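Local coordinates for protein signal peptidase I (Enterococcus faecalis, PDB 4ME8) that probably cleaves hydrophobic N-terminal signal or leader sequences from secreted proteins, as a serine endopeptidase of the S26 signal peptidase I family, at residues 28-33 with 61-66; 47-52 with 72-77; 90-95 with 111-116. One frame throughout, in Å; residues are numbered along the deposited sequence.

Contact 1. Residues 28-33 with 61-66; sequences QRFDII and DTLYIN
R29 and F30, side by side in a turn, meet I65 and L63, two alternate residues of strand 62-65. The guanidinium of R29 lies against the branches of I65: NH1 is 3.6 Å from CG2 of I65 and 3.7 Å from its CD1, an oblique, non-polar approach. Beside it, the F30 ring is met at its edge, near the ring plane, by a single methyl, L63 CD2, 3.8 Å from CE1 of F30. No hydrogen bond crosses between the segments, and only 146 Å² is buried, so the evidence is for a small packing contact.

Behind this first layer, R29 CG sits 3.9 Å above the centre of one face of the F30 ring. A bend at chi3 (-38°) turns the arginine end toward I65, while its polar atoms bind elsewhere: NH1 to the carbonyl oxygen of I49, NH2 in a salt bridge with E54. The backbone is set by a type II turn from Q28 to D31, closed by D31 N to Q28 O at 3.1 Å. D31 OD2 reaches back to accept Q28 N at 2.8 Å, from above the carboxylate plane.

Just after the turn, strand 32-36 runs antiparallel to 43-50, with I49 touching both F30 and L63; L70 of strand 68-70 touches both R29 and I65. The turn leading into strand 32-36 of the five-stranded sheet thus packs on strand 62-65, an inner strand of the four-stranded sheet.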
ATOM      1  N   GLN A  28      -4.334  -7.762   8.746  1.00 44.85           N
ATOM      2  CA  GLN A  28      -4.894  -8.380   7.546  1.00 44.61           C
ATOM      3  C   GLN A  28      -4.982  -7.300   6.471  1.00 41.67           C
ATOM      4  O   GLN A  28      -4.915  -6.124   6.775  1.00 41.89           O
ATOM      5  CB  GLN A  28      -6.293  -8.917   7.823  1.00 48.87           C
ATOM      6  CG  GLN A  28      -6.445  -9.700   9.118  1.00 56.60           C
ATOM      7  CD  GLN A  28      -7.900 -10.008   9.434  1.00 64.83           C
ATOM      8  OE1 GLN A  28      -8.429  -9.584  10.468  1.00 71.39           O
ATOM      9  NE2 GLN A  28      -8.565 -10.736   8.536  1.00 66.49           N
ATOM     10  N   ARG A  29      -5.153  -7.692   5.218  1.00 40.20           N
ATOM     11  CA  ARG A  29      -5.243  -6.722   4.122  1.00 38.54           C
ATOM     12  C   ARG A  29      -6.354  -5.679   4.319  1.00 38.88           C
ATOM     13  O   ARG A  29      -7.474  -5.995   4.712  1.00 39.57           O
ATOM     14  CB  ARG A  29      -5.455  -7.450   2.799  1.00 38.17           C
ATOM     15  CG  ARG A  29      -5.227  -6.599   1.560  1.00 37.64           C
ATOM     16  CD  ARG A  29      -5.724  -7.315   0.309  1.00 38.17           C
ATOM     17  NE  ARG A  29      -5.440  -8.750   0.369  1.00 38.21           N
ATOM     18  CZ  ARG A  29      -4.230  -9.300   0.223  1.00 38.48           C
ATOM     19  NH1 ARG A  29      -3.161  -8.544  -0.025  1.00 37.27           N
ATOM     20  NH2 ARG A  29      -4.088 -10.622   0.332  1.00 39.55           N
ATOM     21  N   PHE A  30      -6.011  -4.430   4.027  1.00 39.01           N
ATOM     22  CA  PHE A  30      -6.908  -3.282   4.162  1.00 40.35           C
ATOM     23  C   PHE A  30      -7.045  -2.778   5.607  1.00 42.25           C
ATOM     24  O   PHE A  30      -7.740  -1.793   5.855  1.00 42.67           O
ATOM     25  CB  PHE A  30      -8.284  -3.529   3.521  1.00 41.41           C
ATOM     26  CG  PHE A  30      -8.225  -3.897   2.053  1.00 40.90           C
ATOM     27  CD1 PHE A  30      -7.502  -3.127   1.157  1.00 40.82           C
ATOM     28  CD2 PHE A  30      -8.928  -4.991   1.567  1.00 42.42           C
ATOM     29  CE1 PHE A  30      -7.462  -3.445  -0.194  1.00 41.73           C
ATOM     30  CE2 PHE A  30      -8.899  -5.312   0.213  1.00 43.19           C
ATOM     31  CZ  PHE A  30      -8.170  -4.532  -0.671  1.00 42.09           C
ATOM     32  N   ASP A  31      -6.369  -3.431   6.548  1.00 42.61           N
ATOM     33  CA  ASP A  31      -6.179  -2.856   7.871  1.00 45.07           C
ATOM     34  C   ASP A  31      -5.307  -1.604   7.769  1.00 43.16           C
ATOM     35  O   ASP A  31      -4.406  -1.509   6.914  1.00 40.89           O
ATOM     36  CB  ASP A  31      -5.509  -3.852   8.832  1.00 47.70           C
ATOM     37  CG  ASP A  31      -6.463  -4.943   9.330  1.00 51.17           C
ATOM     38  OD1 ASP A  31      -7.680  -4.881   9.039  1.00 53.92           O
ATOM     39  OD2 ASP A  31      -5.987  -5.865  10.042  1.00 53.56           O
ATOM     40  N   ILE A  32      -5.597  -0.645   8.643  1.00 43.17           N
ATOM     41  CA  ILE A  32      -4.769   0.544   8.786  1.00 43.24           C
ATOM     42  C   ILE A  32      -3.766   0.264   9.895  1.00 42.96           C
ATOM     43  O   ILE A  32      -4.135  -0.217  10.965  1.00 42.81           O
ATOM     44  CB  ILE A  32      -5.622   1.797   9.079  1.00 44.74           C
ATOM     45  CG1 ILE A  32      -6.317   2.222   7.790  1.00 44.40           C
ATOM     46  CG2 ILE A  32      -4.763   2.951   9.588  1.00 45.82           C
ATOM     47  CD1 ILE A  32      -7.496   3.131   8.013  1.00 47.86           C
ATOM     48  N   ILE A  33      -2.496   0.545   9.614  1.00 41.96           N
ATOM     49  CA  ILE A  33      -1.429   0.230  10.551  1.00 43.56           C
ATOM     50  C   ILE A  33      -0.510   1.414  10.806  1.00 45.36           C
ATOM     51  O   ILE A  33      -0.193   2.178   9.891  1.00 44.92           O
ATOM     52  CB  ILE A  33      -0.603  -0.985  10.079  1.00 43.03           C
ATOM     53  CG1 ILE A  33      -0.111  -0.814   8.639  1.00 40.94           C
ATOM     54  CG2 ILE A  33      -1.441  -2.255  10.170  1.00 43.18           C
ATOM     55  CD1 ILE A  33       0.873  -1.886   8.229  1.00 40.96           C
ATOM     56  N   ASP A  61      -6.099   1.809 -12.562  1.00 74.51           N
ATOM     57  CA  ASP A  61      -6.646   2.228 -11.274  1.00 71.08           C
ATOM     58  C   ASP A  61      -7.273   1.089 -10.454  1.00 66.82           C
ATOM     59  O   ASP A  61      -7.998   1.349  -9.485  1.00 65.22           O
ATOM     60  CB  ASP A  61      -7.655   3.368 -11.462  1.00 76.76           C
ATOM     61  CG  ASP A  61      -7.503   4.456 -10.424  1.00 77.65           C
ATOM     62  OD1 ASP A  61      -6.392   4.603  -9.882  1.00 74.91           O
ATOM     63  OD2 ASP A  61      -8.484   5.183 -10.165  1.00 84.04           O
ATOM     64  N   THR A  62      -6.968  -0.157 -10.821  1.00 63.84           N
ATOM     65  CA  THR A  62      -7.494  -1.328 -10.131  1.00 58.93           C
ATOM     66  C   THR A  62      -6.349  -2.075  -9.453  1.00 54.03           C
ATOM     67  O   THR A  62      -5.288  -2.261 -10.048  1.00 53.43           O
ATOM     68  CB  THR A  62      -8.221  -2.273 -11.109  1.00 61.59           C
ATOM     69  OG1 THR A  62      -9.238  -1.549 -11.821  1.00 66.30           O
ATOM     70  CG2 THR A  62      -8.854  -3.442 -10.367  1.00 58.79           C
ATOM     71  N   LEU A  63      -6.580  -2.485  -8.205  1.00 50.06           N
ATOM     72  CA  LEU A  63      -5.611  -3.258  -7.424  1.00 46.09           C
ATOM     73  C   LEU A  63      -5.627  -4.749  -7.783  1.00 45.66           C
ATOM     74  O   LEU A  63      -6.669  -5.397  -7.725  1.00 45.43           O
ATOM     75  CB  LEU A  63      -5.916  -3.122  -5.931  1.00 43.48           C
ATOM     76  CG  LEU A  63      -5.133  -4.010  -4.962  1.00 40.56           C
ATOM     77  CD1 LEU A  63      -3.624  -3.804  -5.098  1.00 39.88           C
ATOM     78  CD2 LEU A  63      -5.595  -3.750  -3.533  1.00 38.73           C
ATOM     79  N   TYR A  64      -4.450  -5.272  -8.120  1.00 45.39           N
ATOM     80  CA  TYR A  64      -4.235  -6.685  -8.375  1.00 45.76           C
ATOM     81  C   TYR A  64      -3.225  -7.249  -7.361  1.00 42.79           C
ATOM     82  O   TYR A  64      -2.102  -6.768  -7.271  1.00 42.94           O
ATOM     83  CB  TYR A  64      -3.710  -6.879  -9.805  1.00 49.29           C
ATOM     84  CG  TYR A  64      -4.728  -6.569 -10.889  1.00 52.85           C
ATOM     85  CD1 TYR A  64      -4.933  -5.265 -11.325  1.00 55.31           C
ATOM     86  CD2 TYR A  64      -5.481  -7.581 -11.477  1.00 55.31           C
ATOM     87  CE1 TYR A  64      -5.860  -4.974 -12.310  1.00 59.34           C
ATOM     88  CE2 TYR A  64      -6.409  -7.301 -12.467  1.00 59.76           C
ATOM     89  CZ  TYR A  64      -6.592  -5.994 -12.879  1.00 61.61           C
ATOM     90  OH  TYR A  64      -7.508  -5.709 -13.851  1.00 66.79           O
ATOM     91  N   ILE A  65      -3.648  -8.250  -6.590  1.00 41.06           N
ATOM     92  CA  ILE A  65      -2.773  -8.994  -5.690  1.00 38.87           C
ATOM     93  C   ILE A  65      -2.706 -10.424  -6.196  1.00 40.17           C
ATOM     94  O   ILE A  65      -3.730 -11.108  -6.257  1.00 40.99           O
ATOM     95  CB  ILE A  65      -3.322  -9.012  -4.253  1.00 36.83           C
ATOM     96  CG1 ILE A  65      -3.443  -7.592  -3.687  1.00 35.86           C
ATOM     97  CG2 ILE A  65      -2.442  -9.859  -3.341  1.00 36.46           C
ATOM     98  CD1 ILE A  65      -2.144  -6.964  -3.254  1.00 34.73           C
ATOM     99  N   ASN A  66      -1.512 -10.877  -6.565  1.00 41.08           N
ATOM    100  CA  ASN A  66      -1.345 -12.193  -7.191  1.00 42.64           C
ATOM    101  C   ASN A  66      -2.283 -12.320  -8.383  1.00 44.12           C
ATOM    102  O   ASN A  66      -2.872 -13.374  -8.614  1.00 45.04           O
ATOM    103  CB  ASN A  66      -1.572 -13.333  -6.182  1.00 42.96           C
ATOM    104  CG  ASN A  66      -0.446 -13.461  -5.169  1.00 43.55           C
ATOM    105  OD1 ASN A  66       0.625 -12.889  -5.333  1.00 45.93           O
ATOM    106  ND2 ASN A  66      -0.683 -14.225  -4.120  1.00 43.98           N
TER

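Contact 2. Residues 47-52 with 72-77; sequences RLIGLP and EDYLAS
R47 lays its guanidinium flat on the ring of Y74, a cation-pi stack that ties strand 43-50 of the five-stranded antiparallel sheet to the loop following strand 68-70. Farther along the same strand, I49 and G50 both pair with F111 of strand 109-113, a classic beta bulge. The geometry supports the stack: CZ of R47 stands 3.9 Å from the centroid of the Y74 ring and 8° off its normal, with the two planes 19° apart. NE lies over the ring centre, and CD comes down near the phenol end, 3.3 Å from Y74 CZ. The bend at chi3 (-74°) lets the guanidinium run along the ring from its hydroxyl end toward CG.

Charge and hydrogen bonding act around the stack. R47 NH2 forms a salt bridge with D115, and NH1 gives a weak bond to the F30 carbonyl oxygen; together these would limit rotation of the group over the ring. D115 would be expected to favour the charged arginine. E72 binds Y58 through OE1 and R117 through OE2. R47 is also a sequence neighbour of K46, a predicted active-site residue.

Van der Waals contact makes up the rest. E72 CB, of the same segment as Y74, lies 3.7 Å above the opposite face of the ring, toward the rim. CD1 of I49 ends 3.6 Å from Y74 OH, which gives a weak hydrogen bond to E72 OE2 at 2.6 Å.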
ATOM      1  N   ARG A  47      -2.434   2.148   4.983  1.00 38.71           N
ATOM      2  CA  ARG A  47      -3.223   0.951   4.756  1.00 38.46           C
ATOM      3  C   ARG A  47      -2.367  -0.222   4.258  1.00 37.61           C
ATOM      4  O   ARG A  47      -1.536  -0.079   3.356  1.00 35.92           O
ATOM      5  CB  ARG A  47      -4.357   1.232   3.764  1.00 38.51           C
ATOM      6  CG  ARG A  47      -5.524   0.276   3.924  1.00 38.61           C
ATOM      7  CD  ARG A  47      -6.693   0.621   3.016  1.00 39.48           C
ATOM      8  NE  ARG A  47      -7.428   1.799   3.480  1.00 40.97           N
ATOM      9  CZ  ARG A  47      -8.438   1.773   4.356  1.00 42.12           C
ATOM     10  NH1 ARG A  47      -8.845   0.626   4.894  1.00 41.58           N
ATOM     11  NH2 ARG A  47      -9.039   2.908   4.705  1.00 43.62           N
ATOM     12  N   LEU A  48      -2.573  -1.376   4.884  1.00 38.39           N
ATOM     13  CA  LEU A  48      -1.896  -2.598   4.494  1.00 37.79           C
ATOM     14  C   LEU A  48      -2.506  -3.080   3.179  1.00 36.49           C
ATOM     15  O   LEU A  48      -3.717  -3.287   3.089  1.00 35.85           O
ATOM     16  CB  LEU A  48      -2.048  -3.658   5.594  1.00 38.88           C
ATOM     17  CG  LEU A  48      -1.369  -5.009   5.342  1.00 39.44           C
ATOM     18  CD1 LEU A  48       0.054  -4.806   4.831  1.00 40.18           C
ATOM     19  CD2 LEU A  48      -1.369  -5.829   6.618  1.00 41.30           C
ATOM     20  N   ILE A  49      -1.662  -3.218   2.159  1.00 37.23           N
ATOM     21  CA  ILE A  49      -2.111  -3.574   0.808  1.00 37.30           C
ATOM     22  C   ILE A  49      -1.500  -4.912   0.375  1.00 37.08           C
ATOM     23  O   ILE A  49      -2.212  -5.813  -0.087  1.00 37.43           O
ATOM     24  CB  ILE A  49      -1.776  -2.440  -0.185  1.00 38.37           C
ATOM     25  CG1 ILE A  49      -2.623  -1.194   0.135  1.00 38.94           C
ATOM     26  CG2 ILE A  49      -1.986  -2.875  -1.624  1.00 39.34           C
ATOM     27  CD1 ILE A  49      -4.122  -1.345  -0.084  1.00 39.08           C
ATOM     28  N   GLY A  50      -0.194  -5.050   0.557  1.00 36.55           N
ATOM     29  CA  GLY A  50       0.504  -6.275   0.198  1.00 37.48           C
ATOM     30  C   GLY A  50       1.168  -6.956   1.377  1.00 37.74           C
ATOM     31  O   GLY A  50       1.810  -6.305   2.200  1.00 37.63           O
ATOM     32  N   LEU A  51       1.027  -8.279   1.414  1.00 38.30           N
ATOM     33  CA  LEU A  51       1.526  -9.143   2.488  1.00 40.08           C
ATOM     34  C   LEU A  51       2.625 -10.039   1.905  1.00 42.17           C
ATOM     35  O   LEU A  51       2.690 -10.190   0.688  1.00 41.05           O
ATOM     36  CB  LEU A  51       0.374 -10.015   3.001  1.00 40.55           C
ATOM     37  CG  LEU A  51      -0.803  -9.296   3.694  1.00 39.90           C
ATOM     38  CD1 LEU A  51      -2.126  -9.993   3.421  1.00 40.77           C
ATOM     39  CD2 LEU A  51      -0.579  -9.235   5.192  1.00 41.10           C
ATOM     40  N   PRO A  52       3.479 -10.641   2.764  1.00 45.49           N
ATOM     41  CA  PRO A  52       4.604 -11.482   2.318  1.00 48.71           C
ATOM     42  C   PRO A  52       4.252 -12.520   1.241  1.00 50.26           C
ATOM     43  O   PRO A  52       3.277 -13.271   1.378  1.00 51.24           O
ATOM     44  CB  PRO A  52       5.032 -12.206   3.597  1.00 52.05           C
ATOM     45  CG  PRO A  52       4.636 -11.290   4.711  1.00 51.17           C
ATOM     46  CD  PRO A  52       3.435 -10.515   4.236  1.00 47.11           C
ATOM     47  N   GLU A  72     -11.817  -1.398  -3.828  1.00 57.89           N
ATOM     48  CA  GLU A  72     -11.422  -0.492  -2.755  1.00 57.01           C
ATOM     49  C   GLU A  72     -12.522   0.560  -2.579  1.00 63.19           C
ATOM     50  O   GLU A  72     -12.410   1.683  -3.062  1.00 65.84           O
ATOM     51  CB  GLU A  72     -10.080   0.176  -3.088  1.00 55.19           C
ATOM     52  CG  GLU A  72      -8.896  -0.790  -3.115  1.00 52.26           C
ATOM     53  CD  GLU A  72      -7.610  -0.158  -3.620  1.00 50.56           C
ATOM     54  OE1 GLU A  72      -7.435  -0.076  -4.855  1.00 51.10           O
ATOM     55  OE2 GLU A  72      -6.754   0.232  -2.787  1.00 48.72           O
ATOM     56  N   ASP A  73     -13.591   0.178  -1.886  1.00 67.99           N
ATOM     57  CA  ASP A  73     -14.753   1.051  -1.702  1.00 73.13           C
ATOM     58  C   ASP A  73     -14.428   2.317  -0.911  1.00 70.81           C
ATOM     59  O   ASP A  73     -15.153   3.313  -1.009  1.00 74.50           O
ATOM     60  CB  ASP A  73     -15.909   0.279  -1.047  1.00 78.47           C
ATOM     61  CG  ASP A  73     -16.717  -0.551  -2.055  1.00 86.33           C
ATOM     62  OD1 ASP A  73     -16.484  -0.422  -3.279  1.00 88.94           O
ATOM     63  OD2 ASP A  73     -17.599  -1.329  -1.621  1.00 90.07           O
ATOM     64  N   TYR A  74     -13.343   2.276  -0.146  1.00 63.98           N
ATOM     65  CA  TYR A  74     -12.829   3.457   0.559  1.00 62.99           C
ATOM     66  C   TYR A  74     -12.164   4.512  -0.347  1.00 63.03           C
ATOM     67  O   TYR A  74     -11.934   5.642   0.090  1.00 62.94           O
ATOM     68  CB  TYR A  74     -11.832   3.034   1.648  1.00 59.77           C
ATOM     69  CG  TYR A  74     -10.632   2.259   1.134  1.00 56.91           C
ATOM     70  CD1 TYR A  74      -9.495   2.917   0.656  1.00 55.39           C
ATOM     71  CD2 TYR A  74     -10.633   0.864   1.130  1.00 55.04           C
ATOM     72  CE1 TYR A  74      -8.402   2.202   0.182  1.00 52.34           C
ATOM     73  CE2 TYR A  74      -9.543   0.149   0.669  1.00 51.83           C
ATOM     74  CZ  TYR A  74      -8.438   0.817   0.188  1.00 49.61           C
ATOM     75  OH  TYR A  74      -7.370   0.083  -0.268  1.00 46.07           O
ATOM     76  N   LEU A  75     -11.833   4.142  -1.583  1.00 62.72           N
ATOM     77  CA  LEU A  75     -11.275   5.088  -2.560  1.00 64.33           C
ATOM     78  C   LEU A  75     -12.333   5.720  -3.495  1.00 70.24           C
ATOM     79  O   LEU A  75     -12.047   6.696  -4.202  1.00 71.71           O
ATOM     80  CB  LEU A  75     -10.194   4.402  -3.411  1.00 61.20           C
ATOM     81  CG  LEU A  75      -8.909   3.890  -2.747  1.00 55.93           C
ATOM     82  CD1 LEU A  75      -7.905   3.496  -3.822  1.00 53.68           C
ATOM     83  CD2 LEU A  75      -8.288   4.916  -1.803  1.00 55.97           C
ATOM     84  N   ALA A  76     -13.544   5.168  -3.498  1.00 73.51           N
ATOM     85  CA  ALA A  76     -14.566   5.576  -4.458  1.00 80.72           C
ATOM     86  C   ALA A  76     -14.985   7.022  -4.242  1.00 85.86           C
ATOM     87  O   ALA A  76     -15.205   7.761  -5.201  1.00 90.96           O
ATOM     88  CB  ALA A  76     -15.777   4.657  -4.367  1.00 83.56           C
ATOM     89  N   SER A  77     -15.083   7.414  -2.975  1.00 85.80           N
ATOM     90  CA  SER A  77     -15.502   8.763  -2.609  1.00 90.72           C
ATOM     91  C   SER A  77     -14.475   9.813  -3.038  1.00 92.07           C
ATOM     92  O   SER A  77     -14.837  10.895  -3.490  1.00 96.59           O
ATOM     93  CB  SER A  77     -15.737   8.843  -1.099  1.00 89.42           C
ATOM     94  OG  SER A  77     -16.502   9.984  -0.773  1.00 93.76           O
TER

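Contact 3. Residues 90-95 with 111-116; sequences QDFTLE and FVLGDN. With EDO (1,2-ethanediol), chain B.
F111 is the bump of this contact: its ring projects from strand 109-113 into a hollow between F92 and L94 of segment 90-95. L94 meets the CD1-CE1 bond of the ring and F92 the CZ-CE2 bond, both obliquely. L94 CD2 approaches at 3.5 Å from both F111 CD1 and CE1, while F92 CE2 comes to 3.6 Å of F111 CZ. Neither phenylalanine covers the other's face: the rings meet rim to rim, centroids 5.9 Å apart and planes inclined by 35°, an arrangement that is neither a parallel-displaced stack nor a T-shaped one. The chi1 of F111 (-173°), with CG opposite the backbone N, carries the ring away from its own strand and toward the two partners. F92 has CG between its backbone N and carbonyl carbon, and its CE2 and CZ point to the rim of F111.

Farther along, L113 supplies a second, smaller bump; its CD1 rests near the plane of the F92 ring at the edge, a loose 4.5 Å from CZ of F92. Strand 56-59 adds V56, touching F92 and L94, and Y58, touching the F92 ring and L113. R124 of helix 123-126 also touches F92 and L113.

Beyond L113, in the loop after strand 109-113, D115 N donates to O2 of a 1,2-ethanediol, probably from the crystallisation liquor, at 3.1 Å and 163°. All four residues that touch across the contact are buried and no hydrogen bond links the segments, which implies that the join between the two sheets here is held by apolar and aromatic packing.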
ATOM      1  N   GLN A  90      -1.199   5.551  -9.958  1.00 67.77           N
ATOM      2  CA  GLN A  90      -0.490   5.297 -11.215  1.00 71.67           C
ATOM      3  C   GLN A  90      -0.282   3.795 -11.415  1.00 69.05           C
ATOM      4  O   GLN A  90      -0.227   3.026 -10.441  1.00 63.63           O
ATOM      5  CB  GLN A  90       0.854   6.068 -11.284  1.00 74.47           C
ATOM      6  CG  GLN A  90       2.071   5.432 -10.594  1.00 72.32           C
ATOM      7  CD  GLN A  90       2.183   5.779  -9.113  1.00 71.81           C
ATOM      8  OE1 GLN A  90       1.201   5.699  -8.368  1.00 71.36           O
ATOM      9  NE2 GLN A  90       3.386   6.159  -8.676  1.00 71.62           N
ATOM     10  N   ASP A  91      -0.191   3.382 -12.676  1.00 71.07           N
ATOM     11  CA  ASP A  91       0.170   2.006 -13.001  1.00 69.83           C
ATOM     12  C   ASP A  91       1.542   1.658 -12.393  1.00 66.93           C
ATOM     13  O   ASP A  91       2.503   2.423 -12.503  1.00 70.83           O
ATOM     14  CB  ASP A  91       0.208   1.787 -14.524  1.00 75.45           C
ATOM     15  CG  ASP A  91      -1.166   1.928 -15.193  1.00 78.87           C
ATOM     16  OD1 ASP A  91      -2.205   1.887 -14.503  1.00 76.77           O
ATOM     17  OD2 ASP A  91      -1.201   2.077 -16.430  1.00 83.75           O
ATOM     18  N   PHE A  92       1.621   0.511 -11.733  1.00 62.97           N
ATOM     19  CA  PHE A  92       2.897  -0.010 -11.264  1.00 62.04           C
ATOM     20  C   PHE A  92       2.784  -1.485 -10.923  1.00 59.54           C
ATOM     21  O   PHE A  92       1.688  -2.005 -10.744  1.00 58.96           O
ATOM     22  CB  PHE A  92       3.417   0.771 -10.042  1.00 60.78           C
ATOM     23  CG  PHE A  92       2.587   0.594  -8.786  1.00 56.96           C
ATOM     24  CD1 PHE A  92       1.524   1.442  -8.515  1.00 56.73           C
ATOM     25  CD2 PHE A  92       2.895  -0.400  -7.860  1.00 54.06           C
ATOM     26  CE1 PHE A  92       0.769   1.290  -7.359  1.00 54.14           C
ATOM     27  CE2 PHE A  92       2.138  -0.563  -6.709  1.00 51.46           C
ATOM     28  CZ  PHE A  92       1.076   0.286  -6.457  1.00 50.93           C
ATOM     29  N   THR A  93       3.934  -2.149 -10.901  1.00 59.76           N
ATOM     30  CA  THR A  93       4.129  -3.396 -10.185  1.00 57.85           C
ATOM     31  C   THR A  93       5.241  -3.162  -9.154  1.00 57.65           C
ATOM     32  O   THR A  93       5.839  -2.086  -9.107  1.00 59.15           O
ATOM     33  CB  THR A  93       4.534  -4.560 -11.121  1.00 59.54           C
ATOM     34  OG1 THR A  93       5.857  -4.350 -11.614  1.00 61.67           O
ATOM     35  CG2 THR A  93       3.571  -4.696 -12.293  1.00 62.03           C
ATOM     36  N   LEU A  94       5.528  -4.168  -8.335  1.00 56.90           N
ATOM     37  CA  LEU A  94       6.663  -4.090  -7.418  1.00 57.52           C
ATOM     38  C   LEU A  94       7.994  -4.107  -8.196  1.00 60.82           C
ATOM     39  O   LEU A  94       9.031  -3.750  -7.649  1.00 61.14           O
ATOM     40  CB  LEU A  94       6.621  -5.221  -6.375  1.00 55.99           C
ATOM     41  CG  LEU A  94       5.391  -5.355  -5.463  1.00 51.75           C
ATOM     42  CD1 LEU A  94       5.518  -6.582  -4.569  1.00 50.81           C
ATOM     43  CD2 LEU A  94       5.190  -4.105  -4.627  1.00 50.76           C
ATOM     44  N   GLU A  95       7.964  -4.527  -9.462  1.00 64.38           N
ATOM     45  CA  GLU A  95       9.141  -4.420 -10.334  1.00 70.72           C
ATOM     46  C   GLU A  95       9.304  -3.028 -10.962  1.00 72.54           C
ATOM     47  O   GLU A  95      10.419  -2.625 -11.274  1.00 75.24           O
ATOM     48  CB  GLU A  95       9.088  -5.464 -11.450  1.00 74.59           C
ATOM     49  CG  GLU A  95       9.012  -6.905 -10.968  1.00 74.00           C
ATOM     50  CD  GLU A  95       9.218  -7.896 -12.103  1.00 79.85           C
ATOM     51  OE1 GLU A  95      10.172  -7.709 -12.902  1.00 84.69           O
ATOM     52  OE2 GLU A  95       8.424  -8.856 -12.205  1.00 76.88           O
ATOM     53  N   PHE A 111       3.721  -4.120   2.118  1.00 40.00           N
ATOM     54  CA  PHE A 111       3.562  -3.045   1.153  1.00 39.79           C
ATOM     55  C   PHE A 111       2.338  -2.266   1.588  1.00 39.15           C
ATOM     56  O   PHE A 111       1.261  -2.847   1.774  1.00 39.01           O
ATOM     57  CB  PHE A 111       3.341  -3.609  -0.254  1.00 40.36           C
ATOM     58  CG  PHE A 111       3.332  -2.561  -1.327  1.00 40.55           C
ATOM     59  CD1 PHE A 111       4.516  -2.113  -1.881  1.00 42.37           C
ATOM     60  CD2 PHE A 111       2.137  -2.010  -1.766  1.00 39.31           C
ATOM     61  CE1 PHE A 111       4.511  -1.133  -2.866  1.00 44.21           C
ATOM     62  CE2 PHE A 111       2.123  -1.027  -2.736  1.00 40.48           C
ATOM     63  CZ  PHE A 111       3.309  -0.587  -3.293  1.00 43.25           C
ATOM     64  N   VAL A 112       2.500  -0.962   1.791  1.00 40.19           N
ATOM     65  CA  VAL A 112       1.401  -0.121   2.291  1.00 39.42           C
ATOM     66  C   VAL A 112       1.144   1.066   1.359  1.00 39.74           C
ATOM     67  O   VAL A 112       2.031   1.484   0.633  1.00 40.33           O
ATOM     68  CB  VAL A 112       1.665   0.374   3.727  1.00 40.38           C
ATOM     69  CG1 VAL A 112       1.932  -0.804   4.667  1.00 40.45           C
ATOM     70  CG2 VAL A 112       2.812   1.383   3.773  1.00 42.01           C
ATOM     71  N   LEU A 113      -0.086   1.569   1.356  1.00 39.50           N
ATOM     72  CA  LEU A 113      -0.454   2.739   0.564  1.00 39.60           C
ATOM     73  C   LEU A 113      -1.372   3.632   1.393  1.00 40.05           C
ATOM     74  O   LEU A 113      -2.135   3.132   2.213  1.00 39.82           O
ATOM     75  CB  LEU A 113      -1.189   2.323  -0.706  1.00 39.71           C
ATOM     76  CG  LEU A 113      -0.484   1.475  -1.764  1.00 39.73           C
ATOM     77  CD1 LEU A 113      -1.476   1.117  -2.852  1.00 40.57           C
ATOM     78  CD2 LEU A 113       0.712   2.183  -2.380  1.00 41.56           C
ATOM     79  N   GLY A 114      -1.303   4.942   1.171  1.00 40.84           N
ATOM     80  CA  GLY A 114      -2.212   5.875   1.829  1.00 41.92           C
ATOM     81  C   GLY A 114      -3.425   6.183   0.972  1.00 43.18           C
ATOM     82  O   GLY A 114      -3.306   6.281  -0.253  1.00 44.07           O
ATOM     83  N   ASP A 115      -4.581   6.374   1.609  1.00 43.72           N
ATOM     84  CA  ASP A 115      -5.837   6.603   0.882  1.00 45.62           C
ATOM     85  C   ASP A 115      -5.817   7.899   0.061  1.00 48.54           C
ATOM     86  O   ASP A 115      -6.392   7.930  -1.030  1.00 50.93           O
ATOM     87  CB  ASP A 115      -7.036   6.605   1.828  1.00 46.78           C
ATOM     88  CG  ASP A 115      -7.302   5.235   2.471  1.00 45.41           C
ATOM     89  OD1 ASP A 115      -6.632   4.218   2.142  1.00 42.72           O
ATOM     90  OD2 ASP A 115      -8.212   5.182   3.324  1.00 47.48           O
ATOM     91  N   ASN A 116      -5.195   8.960   0.591  1.00 48.58           N
ATOM     92  CA  ASN A 116      -5.000  10.195  -0.184  0.50 51.80           C
ATOM     93  C   ASN A 116      -3.812   9.992  -1.137  1.00 51.14           C
ATOM     94  O   ASN A 116      -2.748  10.606  -0.998  1.00 51.34           O
ATOM     95  CB  ASN A 116      -4.814  11.420   0.729  0.50 53.39           C
ATOM     96  CG  ASN A 116      -5.157  12.734   0.031  0.50 57.76           C
ATOM     97  OD1 ASN A 116      -5.829  12.751  -0.998  0.50 60.00           O
ATOM     98  ND2 ASN A 116      -4.697  13.840   0.598  0.50 59.61           N
TER
HETATM   99  C1  EDO B 200      -4.549   6.289   7.058  1.00 49.52           C
HETATM  100  O1  EDO B 200      -4.863   7.687   7.164  1.00 62.61           O
HETATM  101  C2  EDO B 200      -4.969   5.753   5.692  1.00 52.28           C
HETATM  102  O2  EDO B 200      -4.026   6.149   4.692  1.00 46.69           O

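Contacts 1 and 2 interlock: their segments alternate along the chain and their centres lie 4 Å apart, whereas contact 3 comes later in the sequence with its centre 9 to 10 Å from both. Strands 32-36, 43-50 and 109-113 are consecutive neighbours in the five-stranded antiparallel sheet, and each contact uses one of them. Strands 62-65 and 92-93 belong to the four-stranded sheet, so contacts 1 and 3 bridge the two sheets, while contact 2 attaches the loop leaving strand 68-70. Probable hydrogen bonds join the set: F30 N to L48 O at 2.7 Å, and F111 N to G50 O at 2.9 Å. Together they pack around the strand carrying the predicted active-site K46.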